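Local structure of putative tryptophan halogenase (Xanthomonas campestris pv. campestris, 6Y1W) at residues T46-D51 with A203-D208; G131-F136 with Q473-I478; R242-D247 with D390-H395. The protein is a flavin-dependent halogenase, thought to use reduced FAD, oxygen and halide to halogenate an aromatic substrate that may be tryptophan-like. All coordinates share one frame; numbering follows the deposited sequence. Where two conformers were deposited one is given.

Contact 1. Residues T46-D51 with A203-D208; sequences TLVESD and AALVLD. With BU9 (Meso-2,3-Butanediol), chain M.
Val-48 meets Leu-205 and Leu-207 of 203-208; earlier in that strand Ala-203 and Ala-204 both face Gln-194 of strand 184-195, a classic beta bulge. Leu-205 comes next and points toward 46-51. Its CD1 reaches CG2 of Val-48 at 4.3 Å, a loose apolar touch, and the leucine also packs on Val-20 of strand 18-22. Val-206 turns instead to Ser-192 of strand 184-195. That strand lies between 44-49 and 202-207 in the mixed sheet of a Rossmann-like FAD-binding fold, so the side chains meet across an intervening strand, without backbone hydrogen bonds between the two segments. Leu-207 makes the closer contact: its CD2 lies 3.6 Å from CG1 of Val-48. Val-48 can serve both leucines because its branches diverge, CG1 anti to the backbone N (chi1 179°) and CG2 beside that N. Ile-213 packs against both Val-48 and Leu-207, so branched apolar residues suit this buried place. Just past Val-48 the strand ends at a bound meso-2,3-butanediol, whose C01 lies 3.1 Å from Ser-50 N and which is hydrogen-bonded to Ile-190 N. In Rossmann-type FAD folds this strand end commonly lies by the adenosine ribose, so the diol probably sits in or near that part of the nucleotide site. Asp-208 then leaves the strand for solvent, a place that suits a charged residue, and touches Arg-189.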
ATOM      1  N   THR A  46     -13.391 -12.977 -28.492  1.00 15.84           N
ATOM      2  CA  THR A  46     -12.896 -14.034 -29.361  1.00 13.68           C
ATOM      3  C   THR A  46     -11.478 -14.394 -28.964  1.00 17.63           C
ATOM      4  O   THR A  46     -10.654 -13.499 -28.767  1.00 20.54           O
ATOM      5  CB  THR A  46     -12.916 -13.559 -30.805  1.00 16.68           C
ATOM      6  OG1 THR A  46     -14.270 -13.163 -31.144  1.00 21.58           O
ATOM      7  CG2 THR A  46     -12.361 -14.633 -31.746  1.00 21.22           C
ATOM      8  N   LEU A  47     -11.185 -15.698 -28.869  1.00 15.47           N
ATOM      9  CA  LEU A  47      -9.826 -16.168 -28.594  1.00 14.18           C
ATOM     10  C   LEU A  47      -9.361 -17.019 -29.767  1.00 20.56           C
ATOM     11  O   LEU A  47     -10.078 -17.933 -30.198  1.00 20.42           O
ATOM     12  CB  LEU A  47      -9.757 -16.979 -27.282  1.00 17.12           C
ATOM     13  CG  LEU A  47      -8.334 -17.348 -26.812  1.00 16.41           C
ATOM     14  CD1 LEU A  47      -8.353 -17.512 -25.298  1.00 15.66           C
ATOM     15  CD2 LEU A  47      -7.799 -18.640 -27.487  1.00 16.59           C
ATOM     16  N   VAL A  48      -8.181 -16.685 -30.296  1.00 16.43           N
ATOM     17  CA  VAL A  48      -7.552 -17.390 -31.413  1.00 18.71           C
ATOM     18  C   VAL A  48      -6.375 -18.187 -30.866  1.00 19.63           C
ATOM     19  O   VAL A  48      -5.475 -17.623 -30.242  1.00 20.29           O
ATOM     20  CB  VAL A  48      -7.065 -16.416 -32.491  1.00 22.01           C
ATOM     21  CG1 VAL A  48      -6.384 -17.179 -33.655  1.00 24.28           C
ATOM     22  CG2 VAL A  48      -8.238 -15.533 -32.969  1.00 23.46           C
ATOM     23  N   GLU A  49      -6.354 -19.487 -31.141  1.00 17.53           N
ATOM     24  CA  GLU A  49      -5.220 -20.298 -30.720  1.00 19.74           C
ATOM     25  C   GLU A  49      -5.079 -21.460 -31.686  1.00 23.85           C
ATOM     26  O   GLU A  49      -6.056 -21.927 -32.282  1.00 22.17           O
ATOM     27  CB  GLU A  49      -5.362 -20.837 -29.285  1.00 17.62           C
ATOM     28  CG  GLU A  49      -6.533 -21.825 -29.091  1.00 20.17           C
ATOM     29  CD  GLU A  49      -6.586 -22.456 -27.690  1.00 19.79           C
ATOM     30  OE1 GLU A  49      -5.554 -22.477 -26.966  1.00 25.14           O
ATOM     31  OE2 GLU A  49      -7.656 -22.983 -27.321  1.00 22.61           O
ATOM     32  N   SER A  50      -3.861 -21.971 -31.772  1.00 24.63           N
ATOM     33  CA  SER A  50      -3.529 -23.074 -32.661  1.00 20.05           C
ATOM     34  C   SER A  50      -3.452 -24.360 -31.852  1.00 29.29           C
ATOM     35  O   SER A  50      -2.828 -24.380 -30.783  1.00 27.98           O
ATOM     36  CB  SER A  50      -2.186 -22.815 -33.337  1.00 25.11           C
ATOM     37  OG  SER A  50      -1.755 -23.988 -33.985  1.00 35.29           O
ATOM     38  N   ASP A  51      -4.075 -25.433 -32.361  1.00 30.72           N
ATOM     39  CA  ASP A  51      -3.927 -26.744 -31.721  1.00 33.95           C
ATOM     40  C   ASP A  51      -2.502 -27.287 -31.804  1.00 37.69           C
ATOM     41  O   ASP A  51      -2.165 -28.244 -31.095  1.00 38.26           O
ATOM     42  CB  ASP A  51      -4.897 -27.752 -32.342  1.00 31.76           C
ATOM     43  CG  ASP A  51      -6.321 -27.520 -31.904  1.00 41.40           C
ATOM     44  OD1 ASP A  51      -6.495 -26.911 -30.830  1.00 37.95           O
ATOM     45  OD2 ASP A  51      -7.257 -27.913 -32.630  1.00 51.67           O
ATOM     46  N   ALA A 203      -5.899  -3.387 -36.064  1.00 26.68           N
ATOM     47  CA  ALA A 203      -7.242  -3.431 -36.642  1.00 25.23           C
ATOM     48  C   ALA A 203      -7.841  -4.835 -36.699  1.00 23.61           C
ATOM     49  O   ALA A 203      -9.044  -4.999 -36.460  1.00 24.31           O
ATOM     50  CB  ALA A 203      -7.228  -2.837 -38.057  1.00 30.75           C
ATOM     51  N   ALA A 204      -7.042  -5.854 -37.009  1.00 23.79           N
ATOM     52  CA  ALA A 204      -7.584  -7.194 -37.180  1.00 24.09           C
ATOM     53  C   ALA A 204      -6.442  -8.186 -37.215  1.00 25.86           C
ATOM     54  O   ALA A 204      -5.304  -7.835 -37.542  1.00 29.23           O
ATOM     55  CB  ALA A 204      -8.406  -7.319 -38.473  1.00 28.17           C
ATOM     56  N   LEU A 205      -6.768  -9.436 -36.914  1.00 20.69           N
ATOM     57  CA  LEU A 205      -5.857 -10.537 -37.178  1.00 22.44           C
ATOM     58  C   LEU A 205      -6.325 -11.246 -38.440  1.00 29.23           C
ATOM     59  O   LEU A 205      -7.525 -11.272 -38.749  1.00 32.05           O
ATOM     60  CB  LEU A 205      -5.808 -11.546 -36.028  1.00 21.17           C
ATOM     61  CG  LEU A 205      -5.644 -10.953 -34.627  1.00 22.16           C
ATOM     62  CD1 LEU A 205      -5.750 -12.092 -33.627  1.00 25.72           C
ATOM     63  CD2 LEU A 205      -4.315 -10.192 -34.459  1.00 23.78           C
ATOM     64  N   VAL A 206      -5.366 -11.757 -39.208  1.00 26.86           N
ATOM     65  CA  VAL A 206      -5.671 -12.557 -40.387  1.00 24.29           C
ATOM     66  C   VAL A 206      -5.046 -13.929 -40.209  1.00 30.28           C
ATOM     67  O   VAL A 206      -3.823 -14.037 -40.040  1.00 34.66           O
ATOM     68  CB  VAL A 206      -5.188 -11.890 -41.682  1.00 35.98           C
ATOM     69  CG1 VAL A 206      -5.625 -12.751 -42.864  1.00 35.72           C
ATOM     70  CG2 VAL A 206      -5.774 -10.481 -41.805  1.00 35.87           C
ATOM     71  N   LEU A 207      -5.880 -14.973 -40.227  1.00 25.89           N
ATOM     72  CA  LEU A 207      -5.400 -16.334 -40.035  1.00 33.77           C
ATOM     73  C   LEU A 207      -4.818 -16.898 -41.329  1.00 39.79           C
ATOM     74  O   LEU A 207      -4.968 -16.331 -42.416  1.00 39.70           O
ATOM     75  CB  LEU A 207      -6.520 -17.256 -39.540  1.00 29.80           C
ATOM     76  CG  LEU A 207      -7.248 -16.790 -38.268  1.00 34.57           C
ATOM     77  CD1 LEU A 207      -8.208 -17.855 -37.765  1.00 35.63           C
ATOM     78  CD2 LEU A 207      -6.259 -16.409 -37.176  1.00 32.16           C
ATOM     79  N   ASP A 208      -4.186 -18.070 -41.205  1.00 40.84           N
ATOM     80  CA  ASP A 208      -3.551 -18.670 -42.372  1.00 42.39           C
ATOM     81  C   ASP A 208      -4.555 -19.061 -43.448  1.00 48.09           C
ATOM     82  O   ASP A 208      -4.169 -19.190 -44.612  1.00 53.54           O
ATOM     83  CB  ASP A 208      -2.769 -19.921 -41.960  1.00 42.26           C
ATOM     84  CG  ASP A 208      -1.432 -19.598 -41.330  1.00 56.28           C
ATOM     85  OD1 ASP A 208      -0.991 -18.425 -41.409  1.00 44.09           O
ATOM     86  OD2 ASP A 208      -0.819 -20.532 -40.760  1.00 48.63           O
TER
HETATM   87  C03 BU9 M 611       0.620 -18.323 -32.253  0.81 31.37           C
HETATM   88  C04 BU9 M 611      -0.555 -18.718 -33.159  0.81 30.05           C
HETATM   89  O06 BU9 M 611      -0.697 -17.736 -34.154  0.81 36.41           O
HETATM   90  C05 BU9 M 611      -1.858 -18.866 -32.357  0.81 37.91           C
HETATM   91  C01 BU9 M 611      -1.660 -19.836 -31.186  0.81 25.17           C
HETATM   92  O6  BU9 M 611      -2.295 -17.619 -31.859  0.81 38.91           O

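Contact 2. Residues G131-F136 with Q473-I478; sequences GVARDF and QFLEGI
Leu-475 rests its CD2 methyl against the loop at Val-132 and Ala-133, and this is the closer-packed half of the contact. CD2 sits 4.0 Å from CA of Ala-133 and 4.2 Å from its CB, while the carbonyl O of Val-132 approaches the same methyl at 4.0 Å, all ordinary van der Waals distances. A small alanine lets the loop backbone come this near to the helix, and a leucine is long enough to reach it from the helix side. Toward solvent the packing gives way to a looser, polar meeting of Arg-134 and Glu-476. In the glutamate conformer given, their nearest atoms are CD of Arg-134 and OE2 of Glu-476, 3.8 Å apart, and NE of Arg-134 stays 4.9 Å from that oxygen, too far for a salt bridge. The two charges may still attract weakly, but each has a stronger partner: Arg-134 pairs with Asp-138, and Glu-476 with Arg-479. Two conformers of Glu-476 were modelled, so this approach is tentative and this half of the contact is not fixed. The loop starts at Gly-131, whose positive phi belongs to the Schellman motif ending helix 120-129. Leu-475 reaches back to Ala-127 of that helix, and Phe-136 packs against helix 442-451, so the loop lies where helices 120-129, 442-451 and 468-486 come together.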
ATOM      1  N   GLY A 131      20.382 -16.301  23.750  1.00 30.57           N
ATOM      2  CA  GLY A 131      20.379 -17.753  23.765  1.00 26.01           C
ATOM      3  C   GLY A 131      19.071 -18.388  24.179  1.00 28.70           C
ATOM      4  O   GLY A 131      19.069 -19.526  24.650  1.00 32.73           O
ATOM      5  N   VAL A 132      17.939 -17.700  23.993  1.00 22.17           N
ATOM      6  CA  VAL A 132      16.651 -18.289  24.326  1.00 20.18           C
ATOM      7  C   VAL A 132      15.726 -18.373  23.101  1.00 21.59           C
ATOM      8  O   VAL A 132      14.534 -18.484  23.265  1.00 29.10           O
ATOM      9  CB  VAL A 132      15.967 -17.556  25.502  1.00 21.38           C
ATOM     10  CG1 VAL A 132      16.860 -17.600  26.762  1.00 24.29           C
ATOM     11  CG2 VAL A 132      15.616 -16.079  25.179  1.00 22.55           C
ATOM     12  N   ALA A 133      16.288 -18.403  21.886  1.00 22.66           N
ATOM     13  CA  ALA A 133      15.502 -18.519  20.653  1.00 20.07           C
ATOM     14  C   ALA A 133      15.709 -19.898  20.034  1.00 27.37           C
ATOM     15  O   ALA A 133      16.842 -20.396  19.975  1.00 25.46           O
ATOM     16  CB  ALA A 133      15.919 -17.465  19.620  1.00 22.27           C
ATOM     17  N   ARG A 134      14.617 -20.501  19.557  1.00 21.39           N
ATOM     18  CA  ARG A 134      14.675 -21.654  18.666  1.00 20.29           C
ATOM     19  C   ARG A 134      14.821 -21.174  17.230  1.00 19.94           C
ATOM     20  O   ARG A 134      14.860 -19.975  16.967  1.00 20.29           O
ATOM     21  CB  ARG A 134      13.444 -22.519  18.855  1.00 22.76           C
ATOM     22  CG  ARG A 134      13.341 -22.944  20.310  1.00 28.10           C
ATOM     23  CD  ARG A 134      12.205 -23.827  20.530  1.00 34.64           C
ATOM     24  NE  ARG A 134      12.114 -24.824  19.473  1.00 36.28           N
ATOM     25  CZ  ARG A 134      12.066 -26.131  19.701  1.00 57.10           C
ATOM     26  NH1 ARG A 134      12.101 -26.582  20.954  1.00 41.69           N
ATOM     27  NH2 ARG A 134      11.985 -26.977  18.685  1.00 33.99           N
ATOM     28  N   ASP A 135      14.972 -22.107  16.287  1.00 19.08           N
ATOM     29  CA  ASP A 135      15.007 -21.719  14.878  1.00 18.15           C
ATOM     30  C   ASP A 135      13.825 -20.804  14.557  1.00 17.92           C
ATOM     31  O   ASP A 135      12.702 -21.038  15.006  1.00 17.92           O
ATOM     32  CB  ASP A 135      14.953 -22.953  13.971  1.00 18.75           C
ATOM     33  CG  ASP A 135      15.205 -22.605  12.496  1.00 31.40           C
ATOM     34  OD1 ASP A 135      16.386 -22.504  12.111  1.00 37.57           O
ATOM     35  OD2 ASP A 135      14.236 -22.411  11.727  1.00 31.58           O
ATOM     36  N   PHE A 136      14.086 -19.763  13.756  1.00 18.36           N
ATOM     37  CA  PHE A 136      13.043 -18.823  13.361  1.00 18.81           C
ATOM     38  C   PHE A 136      11.819 -19.534  12.801  1.00 16.64           C
ATOM     39  O   PHE A 136      10.687 -19.102  13.034  1.00 17.75           O
ATOM     40  CB  PHE A 136      13.603 -17.853  12.306  1.00 18.28           C
ATOM     41  CG  PHE A 136      12.736 -16.636  12.065  1.00 17.93           C
ATOM     42  CD1 PHE A 136      12.481 -15.751  13.089  1.00 16.97           C
ATOM     43  CD2 PHE A 136      12.218 -16.362  10.796  1.00 19.78           C
ATOM     44  CE1 PHE A 136      11.705 -14.616  12.893  1.00 18.58           C
ATOM     45  CE2 PHE A 136      11.433 -15.235  10.583  1.00 19.35           C
ATOM     46  CZ  PHE A 136      11.165 -14.361  11.626  1.00 19.97           C
ATOM     47  N   GLN A 473       9.222 -16.699  27.662  1.00 19.48           N
ATOM     48  CA  GLN A 473       7.807 -17.005  27.825  1.00 19.23           C
ATOM     49  C   GLN A 473       7.013 -16.541  26.611  1.00 22.43           C
ATOM     50  O   GLN A 473       6.081 -17.226  26.169  1.00 24.54           O
ATOM     51  CB  GLN A 473       7.277 -16.328  29.086  1.00 22.43           C
ATOM     52  CG  GLN A 473       5.783 -16.420  29.272  1.00 40.84           C
ATOM     53  CD  GLN A 473       5.311 -15.606  30.472  1.00 69.27           C
ATOM     54  OE1 GLN A 473       5.517 -14.390  30.534  1.00 65.09           O
ATOM     55  NE2 GLN A 473       4.684 -16.279  31.434  1.00 76.20           N
ATOM     56  N   PHE A 474       7.376 -15.380  26.070  1.00 18.72           N
ATOM     57  CA  PHE A 474       6.743 -14.857  24.868  1.00 16.07           C
ATOM     58  C   PHE A 474       6.952 -15.816  23.697  1.00 20.66           C
ATOM     59  O   PHE A 474       5.994 -16.219  23.031  1.00 21.85           O
ATOM     60  CB  PHE A 474       7.327 -13.472  24.569  1.00 18.31           C
ATOM     61  CG  PHE A 474       6.876 -12.861  23.244  1.00 20.37           C
ATOM     62  CD1 PHE A 474       5.522 -12.667  22.960  1.00 25.83           C
ATOM     63  CD2 PHE A 474       7.816 -12.468  22.303  1.00 24.96           C
ATOM     64  CE1 PHE A 474       5.115 -12.093  21.727  1.00 25.20           C
ATOM     65  CE2 PHE A 474       7.416 -11.904  21.087  1.00 22.90           C
ATOM     66  CZ  PHE A 474       6.058 -11.725  20.799  1.00 22.44           C
ATOM     67  N   LEU A 475       8.203 -16.194  23.443  1.00 17.73           N
ATOM     68  CA  LEU A 475       8.489 -17.078  22.314  1.00 19.46           C
ATOM     69  C   LEU A 475       7.850 -18.458  22.509  1.00 21.95           C
ATOM     70  O   LEU A 475       7.279 -19.016  21.565  1.00 21.33           O
ATOM     71  CB  LEU A 475      10.000 -17.187  22.115  1.00 21.79           C
ATOM     72  CG  LEU A 475      10.569 -16.245  21.032  1.00 29.27           C
ATOM     73  CD1 LEU A 475      10.271 -14.762  21.246  1.00 31.20           C
ATOM     74  CD2 LEU A 475      12.067 -16.481  20.905  1.00 23.08           C
ATOM     75  N   GLU A 476       7.922 -19.019  23.723  1.00 22.77           N
ATOM     76  CA  GLU A 476       7.382 -20.364  23.941  0.77 20.85           C
ATOM     77  C   GLU A 476       5.860 -20.392  23.854  1.00 23.31           C
ATOM     78  O   GLU A 476       5.291 -21.399  23.418  1.00 22.82           O
ATOM     79  CB  GLU A 476       7.844 -20.923  25.292  0.77 21.79           C
ATOM     80  CG  GLU A 476       9.178 -21.624  25.232  0.77 23.22           C
ATOM     81  CD  GLU A 476       9.161 -22.832  24.298  0.77 34.61           C
ATOM     82  OE1 GLU A 476       8.698 -23.912  24.733  0.77 30.50           O
ATOM     83  OE2 GLU A 476       9.612 -22.697  23.133  0.77 23.91           O
ATOM     84  N   GLY A 477       5.177 -19.313  24.263  1.00 18.71           N
ATOM     85  CA  GLY A 477       3.734 -19.266  24.089  1.00 19.06           C
ATOM     86  C   GLY A 477       3.344 -19.314  22.624  1.00 25.66           C
ATOM     87  O   GLY A 477       2.413 -20.028  22.244  1.00 21.59           O
ATOM     88  N   ILE A 478       4.074 -18.575  21.780  1.00 18.40           N
ATOM     89  CA  ILE A 478       3.869 -18.667  20.326  1.00 17.69           C
ATOM     90  C   ILE A 478       4.125 -20.095  19.831  1.00 20.41           C
ATOM     91  O   ILE A 478       3.311 -20.672  19.088  1.00 20.48           O
ATOM     92  CB  ILE A 478       4.773 -17.650  19.603  1.00 17.16           C
ATOM     93  CG1 ILE A 478       4.312 -16.203  19.886  1.00 19.36           C
ATOM     94  CG2 ILE A 478       4.825 -17.921  18.093  1.00 20.64           C
ATOM     95  CD1 ILE A 478       5.381 -15.193  19.550  1.00 19.43           C
TER

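Contact 3. Residues R242-D247 with D390-H395; sequences RWLFAD and DFVILH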
ATOM      1  N   ARG A 242      21.971  -8.629 -16.736  1.00 21.14           N
ATOM      2  CA  ARG A 242      23.103  -8.200 -15.907  1.00 24.85           C
ATOM      3  C   ARG A 242      22.970  -8.634 -14.455  1.00 18.11           C
ATOM      4  O   ARG A 242      23.981  -8.713 -13.747  1.00 20.13           O
ATOM      5  CB  ARG A 242      23.299  -6.659 -15.942  1.00 25.63           C
ATOM      6  CG  ARG A 242      22.205  -5.821 -15.219  1.00 33.37           C
ATOM      7  CD  ARG A 242      22.444  -4.282 -15.350  1.00 40.02           C
ATOM      8  NE  ARG A 242      22.795  -3.883 -16.714  1.00 46.85           N
ATOM      9  CZ  ARG A 242      23.994  -3.435 -17.094  1.00 63.68           C
ATOM     10  NH1 ARG A 242      24.207  -3.100 -18.357  1.00 57.58           N
ATOM     11  NH2 ARG A 242      24.983  -3.324 -16.218  1.00 56.74           N
ATOM     12  N   TRP A 243      21.739  -8.927 -13.986  1.00 15.72           N
ATOM     13  CA  TRP A 243      21.519  -9.341 -12.604  1.00 13.93           C
ATOM     14  C   TRP A 243      21.096 -10.794 -12.468  1.00 15.28           C
ATOM     15  O   TRP A 243      21.217 -11.354 -11.375  1.00 17.67           O
ATOM     16  CB  TRP A 243      20.423  -8.498 -11.945  1.00 18.56           C
ATOM     17  CG  TRP A 243      20.744  -7.020 -11.885  1.00 15.95           C
ATOM     18  CD1 TRP A 243      21.848  -6.443 -11.306  1.00 17.66           C
ATOM     19  CD2 TRP A 243      19.949  -5.955 -12.420  1.00 19.13           C
ATOM     20  NE1 TRP A 243      21.775  -5.056 -11.446  1.00 20.94           N
ATOM     21  CE2 TRP A 243      20.624  -4.742 -12.131  1.00 21.19           C
ATOM     22  CE3 TRP A 243      18.730  -5.908 -13.118  1.00 24.53           C
ATOM     23  CZ2 TRP A 243      20.121  -3.490 -12.517  1.00 23.61           C
ATOM     24  CZ3 TRP A 243      18.220  -4.647 -13.501  1.00 24.62           C
ATOM     25  CH2 TRP A 243      18.922  -3.461 -13.188  1.00 27.31           C
ATOM     26  N   LEU A 244      20.537 -11.379 -13.520  1.00 15.28           N
ATOM     27  CA  LEU A 244      19.891 -12.688 -13.447  1.00 14.51           C
ATOM     28  C   LEU A 244      20.417 -13.497 -14.618  1.00 15.78           C
ATOM     29  O   LEU A 244      20.138 -13.163 -15.770  1.00 16.60           O
ATOM     30  CB  LEU A 244      18.359 -12.542 -13.496  1.00 13.85           C
ATOM     31  CG  LEU A 244      17.781 -11.876 -12.233  1.00 14.11           C
ATOM     32  CD1 LEU A 244      16.281 -11.577 -12.496  1.00 16.40           C
ATOM     33  CD2 LEU A 244      18.001 -12.807 -11.020  1.00 15.24           C
ATOM     34  N   PHE A 245      21.178 -14.560 -14.323  1.00 14.39           N
ATOM     35  CA  PHE A 245      21.960 -15.234 -15.358  1.00 14.87           C
ATOM     36  C   PHE A 245      21.275 -16.445 -15.990  1.00 15.29           C
ATOM     37  O   PHE A 245      21.732 -16.923 -17.038  1.00 16.01           O
ATOM     38  CB  PHE A 245      23.324 -15.702 -14.787  1.00 16.00           C
ATOM     39  CG  PHE A 245      24.081 -14.621 -14.052  1.00 15.97           C
ATOM     40  CD1 PHE A 245      23.894 -13.271 -14.338  1.00 19.45           C
ATOM     41  CD2 PHE A 245      24.980 -14.970 -13.048  1.00 15.48           C
ATOM     42  CE1 PHE A 245      24.611 -12.279 -13.624  1.00 21.32           C
ATOM     43  CE2 PHE A 245      25.686 -13.996 -12.350  1.00 21.49           C
ATOM     44  CZ  PHE A 245      25.504 -12.664 -12.637  1.00 19.82           C
ATOM     45  N   ALA A 246      20.229 -16.996 -15.371  1.00 14.76           N
ATOM     46  CA  ALA A 246      19.568 -18.164 -15.963  1.00 15.67           C
ATOM     47  C   ALA A 246      18.871 -17.821 -17.275  1.00 15.58           C
ATOM     48  O   ALA A 246      18.299 -16.744 -17.429  1.00 18.74           O
ATOM     49  CB  ALA A 246      18.551 -18.712 -14.961  1.00 13.68           C
ATOM     50  N   ASP A 247      18.939 -18.751 -18.224  1.00 14.73           N
ATOM     51  CA  ASP A 247      18.321 -18.530 -19.529  1.00 14.75           C
ATOM     52  C   ASP A 247      17.864 -19.839 -20.151  1.00 15.70           C
ATOM     53  O   ASP A 247      17.374 -19.818 -21.292  1.00 16.14           O
ATOM     54  CB  ASP A 247      19.301 -17.817 -20.469  1.00 17.31           C
ATOM     55  CG  ASP A 247      20.556 -18.646 -20.762  1.00 25.57           C
ATOM     56  OD1 ASP A 247      20.671 -19.810 -20.334  1.00 21.40           O
ATOM     57  OD2 ASP A 247      21.477 -18.115 -21.420  1.00 23.58           O
ATOM     58  N   ASP A 390      13.497  -7.585  -7.910  1.00 16.13           N
ATOM     59  CA  ASP A 390      14.489  -7.385  -6.851  1.00 16.78           C
ATOM     60  C   ASP A 390      14.518  -8.577  -5.915  1.00 17.50           C
ATOM     61  O   ASP A 390      15.585  -8.960  -5.414  1.00 16.18           O
ATOM     62  CB  ASP A 390      14.196  -6.107  -6.062  1.00 15.32           C
ATOM     63  CG  ASP A 390      14.592  -4.837  -6.817  1.00 16.81           C
ATOM     64  OD1 ASP A 390      15.148  -4.939  -7.940  1.00 17.65           O
ATOM     65  OD2 ASP A 390      14.277  -3.742  -6.272  1.00 21.25           O
ATOM     66  N   PHE A 391      13.350  -9.164  -5.646  1.00 16.38           N
ATOM     67  CA  PHE A 391      13.296 -10.290  -4.729  1.00 14.52           C
ATOM     68  C   PHE A 391      13.936 -11.537  -5.344  1.00 13.94           C
ATOM     69  O   PHE A 391      14.553 -12.346  -4.628  1.00 14.22           O
ATOM     70  CB  PHE A 391      11.832 -10.560  -4.342  1.00 12.77           C
ATOM     71  CG  PHE A 391      11.694 -11.298  -3.011  1.00 12.75           C
ATOM     72  CD1 PHE A 391      11.617 -10.582  -1.823  1.00 14.52           C
ATOM     73  CD2 PHE A 391      11.640 -12.697  -2.968  1.00 15.66           C
ATOM     74  CE1 PHE A 391      11.499 -11.261  -0.595  1.00 19.65           C
ATOM     75  CE2 PHE A 391      11.518 -13.368  -1.772  1.00 13.72           C
ATOM     76  CZ  PHE A 391      11.442 -12.660  -0.576  1.00 14.32           C
ATOM     77  N   VAL A 392      13.782 -11.721  -6.661  1.00 13.77           N
ATOM     78  CA  VAL A 392      14.449 -12.818  -7.345  1.00 15.52           C
ATOM     79  C   VAL A 392      15.954 -12.609  -7.303  1.00 13.33           C
ATOM     80  O   VAL A 392      16.714 -13.534  -6.984  1.00 14.85           O
ATOM     81  CB  VAL A 392      13.908 -12.935  -8.778  1.00 13.11           C
ATOM     82  CG1 VAL A 392      14.741 -13.941  -9.632  1.00 14.24           C
ATOM     83  CG2 VAL A 392      12.402 -13.308  -8.750  1.00 15.60           C
ATOM     84  N   ILE A 393      16.400 -11.367  -7.547  1.00 15.92           N
ATOM     85  CA  ILE A 393      17.837 -11.071  -7.461  1.00 14.43           C
ATOM     86  C   ILE A 393      18.374 -11.361  -6.074  1.00 14.72           C
ATOM     87  O   ILE A 393      19.486 -11.910  -5.917  1.00 15.85           O
ATOM     88  CB  ILE A 393      18.101  -9.611  -7.846  1.00 12.45           C
ATOM     89  CG1 ILE A 393      17.783  -9.399  -9.321  1.00 14.87           C
ATOM     90  CG2 ILE A 393      19.589  -9.276  -7.651  1.00 14.71           C
ATOM     91  CD1 ILE A 393      17.717  -7.918  -9.724  1.00 14.53           C
ATOM     92  N   LEU A 394      17.590 -11.029  -5.043  1.00 12.06           N
ATOM     93  CA  LEU A 394      17.998 -11.304  -3.675  1.00 13.19           C
ATOM     94  C   LEU A 394      18.411 -12.762  -3.473  1.00 19.09           C
ATOM     95  O   LEU A 394      19.404 -13.045  -2.788  1.00 14.52           O
ATOM     96  CB  LEU A 394      16.841 -10.938  -2.750  1.00 13.73           C
ATOM     97  CG  LEU A 394      16.979 -11.396  -1.319  1.00 15.14           C
ATOM     98  CD1 LEU A 394      18.178 -10.736  -0.591  1.00 18.95           C
ATOM     99  CD2 LEU A 394      15.696 -11.093  -0.575  1.00 17.63           C
ATOM    100  N   HIS A 395      17.684 -13.700  -4.089  1.00 13.40           N
ATOM    101  CA  HIS A 395      18.006 -15.116  -3.885  1.00 13.02           C
ATOM    102  C   HIS A 395      19.412 -15.465  -4.370  1.00 12.78           C
ATOM    103  O   HIS A 395      20.066 -16.328  -3.775  1.00 14.63           O
ATOM    104  CB  HIS A 395      16.970 -15.981  -4.603  1.00 13.98           C
ATOM    105  CG  HIS A 395      15.757 -16.277  -3.772  1.00 14.26           C
ATOM    106  ND1 HIS A 395      15.841 -16.965  -2.573  1.00 13.96           N
ATOM    107  CD2 HIS A 395      14.443 -15.983  -3.957  1.00 12.59           C
ATOM    108  CE1 HIS A 395      14.624 -17.092  -2.059  1.00 15.59           C
ATOM    109  NE2 HIS A 395      13.757 -16.517  -2.881  1.00 12.91           N
TER
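The shortest polar bond here, Leu-394 N to Asp-390 O at 2.9 Å, is an ordinary helical one within the turn that carries Val-392 and Ile-393, the residues facing Trp-243 and Leu-244. Across the contact itself everything is apolar. CD1 of Ile-393 touches CB of Trp-243 at 3.5 Å and approaches the indole obliquely near CG, 3.8 Å away. With CG beside its backbone N (chi1 -61°), Trp-243 carries the ring onward past the isoleucine to Pro-416, and one indole face is covered at its centre by CG of Arg-242. The contact joins the loop before strand 248-254 to the long helix 371-397 of the halogenase fold. Leu-244 lies roughly perpendicular to both helix side chains: its CD2 meets CG1 of Val-392 at 3.7 Å and CG1 of Ile-393 at 3.8 Å. The forked end of leucine suits a place shared by two beta-branched neighbours, and Ile-393 additionally packs on Leu-419 of helix 417-429. On another side of the same helix, His-395 uses NE2 to hydrogen-bond Glu-347, predicted to bind L-tryptophan, and ND1 to bond Gln-452. Its ring stacks with Phe-94, which together with the two bonds should hold the imidazole in a defined orientation.

In the fold
Contacts 1 and 2 lie on opposite sides of the chain's centre, their centres 59 Å apart; the centre of contact 3 lies 35 Å from that of contact 1 and 34 Å from that of contact 2. Contact 1 lies at the probable nucleotide end: it includes part of the butanediol pocket, and the side chain of Val-48 is about 8 Å from that of Gly-24 in the predicted FAD site. Contact 3 belongs to the probable substrate side, with Val-392 about 5 Å from Glu-347 and about 12 Å from the predicted catalytic Lys-89, side chain to side chain. Contact 2 is remote from the annotated sites, although its nearest atoms come within about 11 Å of contact 3, which is nested in the chain loop that contact 2 closes.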